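Local coordinates for protein SxtG (Microseira wollei, PDB 6U1R) that acts as an amidinotransferase in the saxitoxin biosynthetic pathway, probably moving an amidino group by way of a covalent cysteine intermediate, at residues M325-K336 against F349-Y360; F74-P82 against W124-A132. All coordinates share one frame; numbering follows the deposited sequence.

Interaction 1: residues M325-K336 against F349-Y360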
loop_
_atom_site.group_PDB
_atom_site.type_symbol
_atom_site.label_atom_id
_atom_site.label_comp_id
_atom_site.label_asym_id
_atom_site.label_seq_id
_atom_site.Cartn_x
_atom_site.Cartn_y
_atom_site.Cartn_z
ATOM N N MET A 325 -21.065 -14.602 11.956
ATOM C CA MET A 325 -22.281 -15.059 11.290
ATOM C C MET A 325 -21.920 -15.967 10.120
ATOM O O MET A 325 -21.130 -15.578 9.256
ATOM C CB MET A 325 -23.099 -13.881 10.758
ATOM C CG MET A 325 -23.504 -12.814 11.783
ATOM S SD MET A 325 -24.428 -13.458 13.149
ATOM C CE MET A 325 -25.894 -14.085 12.326
ATOM N N LEU A 326 -22.548 -17.142 10.063
ATOM C CA LEU A 326 -22.437 -18.021 8.906
ATOM C C LEU A 326 -23.496 -17.741 7.852
ATOM O O LEU A 326 -23.309 -18.106 6.681
ATOM C CB LEU A 326 -22.535 -19.481 9.355
ATOM C CG LEU A 326 -21.627 -19.885 10.517
ATOM C CD1 LEU A 326 -21.720 -21.379 10.796
ATOM C CD2 LEU A 326 -20.178 -19.455 10.265
ATOM N N ASP A 327 -24.612 -17.149 8.260
ATOM C CA ASP A 327 -25.637 -16.576 7.390
ATOM C C ASP A 327 -26.443 -15.650 8.295
ATOM O O ASP A 327 -25.970 -15.286 9.375
ATOM C CB ASP A 327 -26.470 -17.663 6.686
ATOM C CG ASP A 327 -27.105 -18.651 7.642
ATOM O OD1 ASP A 327 -27.429 -18.281 8.792
ATOM O OD2 ASP A 327 -27.280 -19.822 7.221
ATOM N N GLU A 328 -27.655 -15.278 7.877
ATOM C CA GLU A 328 -28.441 -14.347 8.682
ATOM C C GLU A 328 -28.944 -14.948 9.993
ATOM O O GLU A 328 -29.445 -14.202 10.848
ATOM C CB GLU A 328 -29.627 -13.835 7.865
ATOM C CG GLU A 328 -29.191 -13.058 6.643
ATOM C CD GLU A 328 -30.334 -12.441 5.870
ATOM O OE1 GLU A 328 -31.480 -12.453 6.374
ATOM O OE2 GLU A 328 -30.076 -11.928 4.757
ATOM N N GLU A 329 -28.813 -16.256 10.183
ATOM C CA GLU A 329 -29.376 -16.949 11.337
ATOM C C GLU A 329 -28.322 -17.617 12.208
ATOM O O GLU A 329 -28.356 -17.474 13.434
ATOM C CB GLU A 329 -30.404 -17.982 10.832
ATOM C CG GLU A 329 -30.989 -18.870 11.904
ATOM C CD GLU A 329 -32.001 -19.884 11.350
ATOM O OE1 GLU A 329 -31.994 -20.132 10.124
ATOM O OE2 GLU A 329 -32.797 -20.439 12.143
ATOM N N ARG A 330 -27.402 -18.373 11.611
ATOM C CA ARG A 330 -26.427 -19.151 12.360
ATOM C C ARG A 330 -25.266 -18.265 12.797
ATOM O O ARG A 330 -24.667 -17.567 11.969
ATOM C CB ARG A 330 -25.895 -20.304 11.509
ATOM C CG ARG A 330 -26.916 -21.438 11.231
ATOM C CD ARG A 330 -26.318 -22.484 10.275
ATOM N NE ARG A 330 -26.065 -21.925 8.948
ATOM C CZ ARG A 330 -25.210 -22.415 8.044
ATOM N NH1 ARG A 330 -24.475 -23.483 8.310
ATOM N NH2 ARG A 330 -25.076 -21.816 6.862
ATOM N N VAL A 331 -24.950 -18.305 14.086
ATOM C CA VAL A 331 -23.945 -17.426 14.689
ATOM C C VAL A 331 -23.071 -18.235 15.641
ATOM O O VAL A 331 -23.582 -18.940 16.516
ATOM C CB VAL A 331 -24.609 -16.233 15.421
ATOM C CG1 VAL A 331 -25.674 -16.684 16.406
ATOM C CG2 VAL A 331 -23.558 -15.368 16.113
ATOM N N ILE A 332 -21.741 -18.147 15.465
ATOM C CA ILE A 332 -20.798 -18.806 16.359
ATOM C C ILE A 332 -20.537 -17.870 17.531
ATOM O O ILE A 332 -20.244 -16.677 17.340
ATOM C CB ILE A 332 -19.500 -19.190 15.621
ATOM C CG1 ILE A 332 -19.801 -20.296 14.584
ATOM C CG2 ILE A 332 -18.434 -19.677 16.601
ATOM C CD1 ILE A 332 -18.657 -20.672 13.709
ATOM N N VAL A 333 -20.639 -18.411 18.744
ATOM C CA VAL A 333 -20.555 -17.636 19.978
ATOM C C VAL A 333 -19.876 -18.516 21.018
ATOM O O VAL A 333 -19.938 -19.750 20.956
ATOM C CB VAL A 333 -21.964 -17.162 20.408
ATOM C CG1 VAL A 333 -22.919 -18.298 20.388
ATOM C CG2 VAL A 333 -21.964 -16.490 21.778
ATOM N N GLU A 334 -19.193 -17.876 21.965
ATOM C CA GLU A 334 -18.310 -18.593 22.876
ATOM C C GLU A 334 -19.082 -19.224 24.039
ATOM O O GLU A 334 -20.005 -18.628 24.602
ATOM C CB GLU A 334 -17.230 -17.651 23.404
ATOM C CG GLU A 334 -15.915 -18.349 23.789
ATOM C CD GLU A 334 -15.978 -19.091 25.126
ATOM O OE1 GLU A 334 -16.649 -18.602 26.065
ATOM O OE2 GLU A 334 -15.328 -20.158 25.250
ATOM N N LYS A 335 -18.635 -20.420 24.430
ATOM C CA LYS A 335 -19.400 -21.296 25.313
ATOM C C LYS A 335 -19.674 -20.678 26.680
ATOM O O LYS A 335 -20.738 -20.917 27.268
ATOM C CB LYS A 335 -18.652 -22.625 25.457
ATOM C CG LYS A 335 -19.271 -23.597 26.453
ATOM C CD LYS A 335 -18.840 -25.040 26.161
ATOM C CE LYS A 335 -19.443 -26.034 27.155
ATOM N NZ LYS A 335 -18.457 -27.085 27.571
ATOM N N LYS A 336 -18.734 -19.909 27.226
ATOM C CA LYS A 336 -18.969 -19.333 28.542
ATOM C C LYS A 336 -19.808 -18.061 28.482
ATOM O O LYS A 336 -20.153 -17.517 29.532
ATOM C CB LYS A 336 -17.637 -19.067 29.252
ATOM C CG LYS A 336 -16.890 -20.358 29.628
ATOM C CD LYS A 336 -15.742 -20.085 30.580
ATOM C CE LYS A 336 -14.722 -21.226 30.583
ATOM N NZ LYS A 336 -15.135 -22.336 31.476
ATOM N N PHE A 349 -31.921 -15.841 16.485
ATOM C CA PHE A 349 -30.757 -16.439 15.857
ATOM C C PHE A 349 -30.585 -17.877 16.339
ATOM O O PHE A 349 -31.264 -18.341 17.256
ATOM C CB PHE A 349 -29.515 -15.585 16.148
ATOM C CG PHE A 349 -29.605 -14.190 15.595
ATOM C CD1 PHE A 349 -29.272 -13.928 14.270
ATOM C CD2 PHE A 349 -30.027 -13.136 16.395
ATOM C CE1 PHE A 349 -29.351 -12.646 13.756
ATOM C CE2 PHE A 349 -30.116 -11.840 15.883
ATOM C CZ PHE A 349 -29.777 -11.588 14.571
ATOM N N LYS A 350 -29.662 -18.598 15.697
ATOM C CA LYS A 350 -29.365 -19.994 16.030
ATOM C C LYS A 350 -27.902 -20.082 16.451
ATOM O O LYS A 350 -27.011 -20.237 15.601
ATOM C CB LYS A 350 -29.636 -20.925 14.848
ATOM C CG LYS A 350 -31.098 -21.000 14.411
ATOM C CD LYS A 350 -32.027 -21.427 15.538
ATOM C CE LYS A 350 -33.468 -21.595 15.059
ATOM N NZ LYS A 350 -34.318 -22.216 16.121
ATOM N N PRO A 351 -27.608 -19.983 17.745
ATOM C CA PRO A 351 -26.211 -20.004 18.188
ATOM C C PRO A 351 -25.583 -21.378 18.004
ATOM O O PRO A 351 -26.219 -22.415 18.224
ATOM C CB PRO A 351 -26.294 -19.625 19.673
ATOM C CG PRO A 351 -27.640 -19.060 19.861
ATOM C CD PRO A 351 -28.529 -19.696 18.855
ATOM N N ILE A 352 -24.331 -21.370 17.562
ATOM C CA ILE A 352 -23.493 -22.557 17.515
ATOM C C ILE A 352 -22.334 -22.286 18.460
ATOM O O ILE A 352 -21.558 -21.347 18.242
ATOM C CB ILE A 352 -23.010 -22.857 16.088
ATOM C CG1 ILE A 352 -24.218 -23.036 15.162
ATOM C CG2 ILE A 352 -22.125 -24.092 16.089
ATOM C CD1 ILE A 352 -23.915 -22.894 13.696
ATOM N N VAL A 353 -22.254 -23.056 19.531
ATOM C CA VAL A 353 -21.364 -22.746 20.638
ATOM C C VAL A 353 -19.999 -23.368 20.387
ATOM O O VAL A 353 -19.887 -24.466 19.837
ATOM C CB VAL A 353 -21.975 -23.240 21.963
ATOM C CG1 VAL A 353 -20.994 -23.087 23.068
ATOM C CG2 VAL A 353 -23.243 -22.436 22.283
ATOM N N CYS A 354 -18.947 -22.662 20.816
ATOM C CA CYS A 354 -17.571 -23.125 20.658
ATOM C C CYS A 354 -16.714 -22.603 21.810
ATOM O O CYS A 354 -16.798 -21.417 22.138
ATOM C CB CYS A 354 -17.009 -22.644 19.306
ATOM S SG CYS A 354 -15.336 -23.279 18.906
ATOM N N SER A 355 -15.875 -23.462 22.405
ATOM C CA SER A 355 -14.903 -23.017 23.403
ATOM C C SER A 355 -13.741 -22.313 22.707
ATOM O O SER A 355 -13.169 -22.842 21.746
ATOM C CB SER A 355 -14.366 -24.192 24.227
ATOM O OG SER A 355 -15.404 -24.839 24.943
ATOM N N PHE A 356 -13.395 -21.116 23.188
ATOM C CA PHE A 356 -12.455 -20.270 22.461
ATOM C C PHE A 356 -11.759 -19.237 23.344
ATOM O O PHE A 356 -11.052 -18.372 22.819
ATOM C CB PHE A 356 -13.186 -19.570 21.304
ATOM C CG PHE A 356 -12.315 -19.316 20.084
ATOM C CD1 PHE A 356 -11.692 -20.363 19.431
ATOM C CD2 PHE A 356 -12.134 -18.034 19.584
ATOM C CE1 PHE A 356 -10.910 -20.146 18.298
ATOM C CE2 PHE A 356 -11.358 -17.806 18.455
ATOM C CZ PHE A 356 -10.736 -18.875 17.817
ATOM N N GLU A 357 -11.922 -19.310 24.676
ATOM C CA GLU A 357 -11.250 -18.329 25.533
ATOM C C GLU A 357 -9.730 -18.429 25.483
ATOM O O GLU A 357 -9.056 -17.445 25.823
ATOM C CB GLU A 357 -11.692 -18.452 26.988
ATOM C CG GLU A 357 -13.130 -18.061 27.197
ATOM C CD GLU A 357 -13.445 -17.746 28.639
ATOM O OE1 GLU A 357 -12.813 -18.347 29.551
ATOM O OE2 GLU A 357 -14.323 -16.883 28.855
ATOM N N SER A 358 -9.176 -19.577 25.054
ATOM C CA SER A 358 -7.727 -19.701 24.904
ATOM C C SER A 358 -7.188 -18.838 23.782
ATOM O O SER A 358 -5.974 -18.628 23.712
ATOM C CB SER A 358 -7.315 -21.151 24.630
ATOM O OG SER A 358 -7.569 -21.961 25.772
ATOM N N TYR A 359 -8.054 -18.367 22.891
ATOM C CA TYR A 359 -7.651 -17.453 21.836
ATOM C C TYR A 359 -7.559 -16.014 22.317
ATOM O O TYR A 359 -6.817 -15.223 21.726
ATOM C CB TYR A 359 -8.641 -17.558 20.675
ATOM C CG TYR A 359 -8.017 -17.385 19.302
ATOM C CD1 TYR A 359 -7.425 -18.464 18.644
ATOM C CD2 TYR A 359 -8.061 -16.159 18.640
ATOM C CE1 TYR A 359 -6.866 -18.325 17.378
ATOM C CE2 TYR A 359 -7.499 -16.011 17.372
ATOM C CZ TYR A 359 -6.902 -17.089 16.751
ATOM O OH TYR A 359 -6.359 -16.954 15.495
ATOM N N TYR A 360 -8.273 -15.662 23.389
ATOM C CA TYR A 360 -8.345 -14.264 23.805
ATOM C C TYR A 360 -6.982 -13.627 24.081
ATOM O O TYR A 360 -6.836 -12.422 23.806
ATOM C CB TYR A 360 -9.225 -14.135 25.052
ATOM C CG TYR A 360 -10.704 -14.454 24.881
ATOM C CD1 TYR A 360 -11.258 -14.777 23.648
ATOM C CD2 TYR A 360 -11.546 -14.422 25.980
ATOM C CE1 TYR A 360 -12.613 -15.066 23.530
ATOM C CE2 TYR A 360 -12.883 -14.702 25.870
ATOM C CZ TYR A 360 -13.413 -15.017 24.645
ATOM O OH TYR A 360 -14.746 -15.298 24.522
HETATM O O HOH W 1 -15.984 -16.231 26.814
#
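Val331 O accepts from Ile352 N at 2.7 Å, one of the regular backbone bonds that join the parallel strands 330-334 and 350-354. The amides of Val331 and Val333 donate to the oxygens of Lys350 and Ile352. In return, Lys350 N and Cys354 N bond to Glu329 O and Val333 O.

At the end of strand 330-334 the carboxylate of Glu334 continues the bonding. Glu334 OE2 takes Phe356 N on its anti lone pair at 3.0 Å; a bend at chi2 (-77°) turns the group there. Its OE1 accepts from Lys336 N at 2.7 Å, from above the carboxylate plane. One water donates to both Glu334 OE1 and Glu357 OE2 and accepts from Tyr360 OH. It bridges two carboxylates whose nearest oxygens, Glu334 OE1 and Glu357 OE2, lie 4.0 Å apart, and probably eases their repulsion; His306 also bonds to Glu357.

Apolar packing covers both faces of the sheet. Ile352 CD1 lies 3.9 Å from both Leu326 CD1 and Arg330 CB, and Ile352 and Arg330 point to the same face. On the other, Val333 CG1 meets Pro351 CB at 3.7 Å. At the strand starts the Phe349 ring presents its edge to Glu329 O, while Met325 CE comes to Phe349 CD1 at 3.9 Å.

Helix 338-346 makes the crossover of this beta-alpha-beta unit, packing on Val331, Val333, Pro351 and Val353. Helix 83-102 covers the opposite face through Phe96 and Leu100, and strand 324-325 runs antiparallel along the far side of 330-334, consistent with the alpha/beta-propeller fold of the amidinotransferase family.

Interaction 2: residues F74-P82 against W124-A132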
loop_
_atom_site.group_PDB
_atom_site.type_symbol
_atom_site.label_atom_id
_atom_site.label_comp_id
_atom_site.label_asym_id
_atom_site.label_seq_id
_atom_site.Cartn_x
_atom_site.Cartn_y
_atom_site.Cartn_z
ATOM N N PHE A 74 6.964 -6.357 26.595
ATOM C CA PHE A 74 8.194 -5.589 26.513
ATOM C C PHE A 74 8.061 -4.460 25.489
ATOM O O PHE A 74 7.118 -4.403 24.685
ATOM C CB PHE A 74 9.367 -6.525 26.203
ATOM C CG PHE A 74 9.868 -7.285 27.413
ATOM C CD1 PHE A 74 9.043 -8.157 28.109
ATOM C CD2 PHE A 74 11.171 -7.130 27.847
ATOM C CE1 PHE A 74 9.509 -8.856 29.225
ATOM C CE2 PHE A 74 11.641 -7.815 28.955
ATOM C CZ PHE A 74 10.814 -8.685 29.640
ATOM N N GLU A 75 9.052 -3.559 25.526
ATOM C CA GLU A 75 8.997 -2.254 24.854
ATOM C C GLU A 75 8.715 -2.374 23.363
ATOM O O GLU A 75 7.851 -1.691 22.800
ATOM C CB GLU A 75 10.334 -1.526 25.036
ATOM C CG GLU A 75 10.668 -1.042 26.450
ATOM C CD GLU A 75 11.336 -2.087 27.359
ATOM O OE1 GLU A 75 11.485 -3.279 26.976
ATOM O OE2 GLU A 75 11.725 -1.690 28.482
ATOM N N THR A 76 9.522 -3.185 22.672
ATOM C CA THR A 76 9.427 -3.270 21.218
ATOM C C THR A 76 9.327 -4.715 20.750
ATOM O O THR A 76 9.721 -5.035 19.627
ATOM C CB THR A 76 10.604 -2.579 20.521
ATOM O OG1 THR A 76 11.838 -3.234 20.872
ATOM C CG2 THR A 76 10.676 -1.085 20.909
ATOM N N GLY A 77 8.772 -5.586 21.589
ATOM C CA GLY A 77 8.584 -6.972 21.218
ATOM C C GLY A 77 9.790 -7.843 21.516
ATOM O O GLY A 77 10.593 -7.529 22.406
ATOM N N GLY A 78 9.933 -8.938 20.777
ATOM C CA GLY A 78 11.046 -9.848 20.957
ATOM C C GLY A 78 10.816 -10.962 21.952
ATOM O O GLY A 78 11.738 -11.760 22.188
ATOM N N ILE A 79 9.619 -11.069 22.516
ATOM C CA ILE A 79 9.286 -12.078 23.516
ATOM C C ILE A 79 8.221 -12.996 22.921
ATOM O O ILE A 79 7.138 -12.526 22.558
ATOM C CB ILE A 79 8.770 -11.450 24.821
ATOM C CG1 ILE A 79 9.736 -10.380 25.351
ATOM C CG2 ILE A 79 8.517 -12.549 25.875
ATOM C CD1 ILE A 79 11.086 -10.933 25.781
ATOM N N PRO A 80 8.435 -14.313 22.849
ATOM C CA PRO A 80 7.382 -15.197 22.321
ATOM C C PRO A 80 6.240 -15.387 23.313
ATOM O O PRO A 80 6.395 -15.248 24.526
ATOM C CB PRO A 80 8.123 -16.517 22.076
ATOM C CG PRO A 80 9.173 -16.533 23.155
ATOM C CD PRO A 80 9.632 -15.075 23.249
ATOM N N TYR A 81 5.065 -15.719 22.778
ATOM C CA TYR A 81 4.026 -16.271 23.634
ATOM C C TYR A 81 4.544 -17.555 24.275
ATOM O O TYR A 81 5.289 -18.310 23.632
ATOM C CB TYR A 81 2.754 -16.589 22.842
ATOM C CG TYR A 81 1.786 -15.436 22.703
ATOM C CD1 TYR A 81 1.943 -14.502 21.697
ATOM C CD2 TYR A 81 0.705 -15.289 23.582
ATOM C CE1 TYR A 81 1.065 -13.441 21.561
ATOM C CE2 TYR A 81 -0.182 -14.235 23.452
ATOM C CZ TYR A 81 -0.002 -13.311 22.429
ATOM O OH TYR A 81 -0.865 -12.251 22.271
ATOM N N PRO A 82 4.163 -17.851 25.516
ATOM C CA PRO A 82 4.517 -19.148 26.098
ATOM C C PRO A 82 4.040 -20.288 25.217
ATOM O O PRO A 82 2.907 -20.263 24.706
ATOM C CB PRO A 82 3.790 -19.135 27.447
ATOM C CG PRO A 82 3.726 -17.702 27.804
ATOM C CD PRO A 82 3.521 -16.968 26.509
ATOM N N TRP A 124 13.369 3.670 12.426
ATOM C CA TRP A 124 13.051 2.954 13.660
ATOM C C TRP A 124 13.258 1.465 13.441
ATOM O O TRP A 124 13.346 0.993 12.307
ATOM C CB TRP A 124 11.614 3.229 14.144
ATOM C CG TRP A 124 10.529 3.027 13.110
ATOM C CD1 TRP A 124 9.934 3.994 12.367
ATOM C CD2 TRP A 124 9.892 1.787 12.739
ATOM N NE1 TRP A 124 8.975 3.443 11.543
ATOM C CE2 TRP A 124 8.928 2.091 11.752
ATOM C CE3 TRP A 124 10.048 0.458 13.139
ATOM C CZ2 TRP A 124 8.123 1.117 11.168
ATOM C CZ3 TRP A 124 9.265 -0.507 12.558
ATOM C CH2 TRP A 124 8.298 -0.172 11.580
ATOM N N GLN A 125 13.333 0.731 14.544
ATOM C CA GLN A 125 13.488 -0.713 14.480
ATOM C C GLN A 125 12.686 -1.354 15.606
ATOM O O GLN A 125 12.426 -0.732 16.640
ATOM C CB GLN A 125 14.967 -1.136 14.568
ATOM C CG GLN A 125 15.618 -0.833 15.880
ATOM C CD GLN A 125 17.105 -1.181 15.871
ATOM O OE1 GLN A 125 17.537 -2.145 16.501
ATOM N NE2 GLN A 125 17.880 -0.408 15.138
ATOM N N VAL A 126 12.285 -2.607 15.389
ATOM C CA VAL A 126 11.593 -3.380 16.412
ATOM C C VAL A 126 12.231 -4.764 16.488
ATOM O O VAL A 126 12.937 -5.199 15.586
ATOM C CB VAL A 126 10.069 -3.499 16.137
ATOM C CG1 VAL A 126 9.410 -2.123 16.160
ATOM C CG2 VAL A 126 9.818 -4.203 14.815
ATOM N N ARG A 127 11.973 -5.452 17.593
ATOM C CA ARG A 127 12.623 -6.725 17.862
ATOM C C ARG A 127 11.911 -7.922 17.258
ATOM O O ARG A 127 12.535 -8.983 17.112
ATOM C CB ARG A 127 12.754 -6.913 19.379
ATOM C CG ARG A 127 13.802 -6.022 19.990
ATOM C CD ARG A 127 13.766 -6.022 21.511
ATOM N NE ARG A 127 14.783 -5.114 22.023
ATOM C CZ ARG A 127 16.022 -5.477 22.330
ATOM N NH1 ARG A 127 16.399 -6.744 22.201
ATOM N NH2 ARG A 127 16.877 -4.559 22.765
ATOM N N SER A 128 10.634 -7.790 16.899
ATOM C CA SER A 128 9.882 -8.886 16.303
ATOM C C SER A 128 8.599 -8.323 15.703
ATOM O O SER A 128 8.235 -7.163 15.918
ATOM C CB SER A 128 9.533 -9.972 17.330
ATOM O OG SER A 128 8.576 -9.492 18.270
ATOM N N GLY A 129 7.914 -9.170 14.962
ATOM C CA GLY A 129 6.526 -8.933 14.633
ATOM C C GLY A 129 5.600 -9.358 15.753
ATOM O O GLY A 129 5.996 -9.479 16.920
ATOM N N PHE A 130 4.332 -9.592 15.375
ATOM C CA PHE A 130 3.285 -9.993 16.311
ATOM C C PHE A 130 2.916 -11.431 15.982
ATOM O O PHE A 130 3.616 -12.363 16.427
ATOM C CB PHE A 130 2.110 -8.991 16.242
ATOM C CG PHE A 130 0.894 -9.354 17.107
ATOM C CD1 PHE A 130 1.045 -9.860 18.388
ATOM C CD2 PHE A 130 -0.404 -9.155 16.625
ATOM C CE1 PHE A 130 -0.062 -10.185 19.177
ATOM C CE2 PHE A 130 -1.536 -9.464 17.424
ATOM C CZ PHE A 130 -1.360 -9.980 18.690
ATOM N N CYS A 131 1.902 -11.676 15.154
ATOM C CA CYS A 131 1.431 -13.028 14.835
ATOM C C CYS A 131 0.377 -12.914 13.732
ATOM O O CYS A 131 0.018 -11.813 13.291
ATOM C CB CYS A 131 0.874 -13.739 16.083
ATOM S SG CYS A 131 -0.676 -13.100 16.737
ATOM N N ALA A 132 -0.136 -14.061 13.294
ATOM C CA ALA A 132 -1.182 -14.094 12.276
ATOM C C ALA A 132 -2.493 -14.638 12.841
ATOM O O ALA A 132 -3.263 -15.296 12.137
ATOM C CB ALA A 132 -0.734 -14.911 11.065
HETATM O O HOH W 2 13.791 -2.410 19.063
#
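Thr76 lays its hydroxyl against the aliphatic stem of Arg127: OG1 sits 3.4 Å from Arg127 CD and lies at the edge of the guanidinium, near its plane. The Arg127 chain is extended from CG to NE, and that straight run carries it past the threonine. Thr76 OG1 also holds a water at 2.8 Å, which donates to Gln125 O and so ties the loop to the short strand 125-126.

Next to this the backbones meet directly. Arg127 N donates to Thr76 O at 3.1 Å, and Asn155 ND2 supplies a second donor to that carbonyl. One residue further on, the buried Ser128 hydroxyl works in both directions. It receives Gly78 N at 2.9 Å and gives its own proton to Gly129 O, on a lone pair in the carbonyl plane; chi1 of 69° sets OG between the backbone N and the carbonyl carbon, within reach of both.

At the inner end two aromatic residues touch through their edges. Phe130 CE1, 3.8 Å from Tyr81 OH and 4.2 Å from Tyr81 CE1, lies near the plane of the Tyr81 ring, and Tyr81 OH lies near the plane of the Phe130 ring. The Tyr81 hydroxyl itself bonds to Pro361 O, and its ring stacks on Phe362, while Cys131 SG covers a face of Phe130.

The contact is therefore polar at its outer end and aromatic at its inner one. With Ser128 OG engaged as both acceptor and donor, its rotation is probably fixed, pinning the backbone at Gly78 to the 124-132 segment.

Along the chain interaction 2 closes before interaction 1 opens. Their centres are 30 Å apart and they do not touch, although the nearest atoms come within about 5 Å. Helix 83-102 connects them: it starts directly after the loop 74-82, with Pro82 at the N-cap position, and its later turns lie against the sheet of interaction 1. Two bonds reach just past the ends of the segments, Tyr359 OH to Ala133 O and Tyr81 OH to Pro361 O. Both contacts also run toward the predicted catalytic residues. The Phe356 side chain lies about 7 Å from that of Cys368, and the Phe130 side chain is about 7 Å from that of His264, so the two approach the probable active site with different parts of the fold.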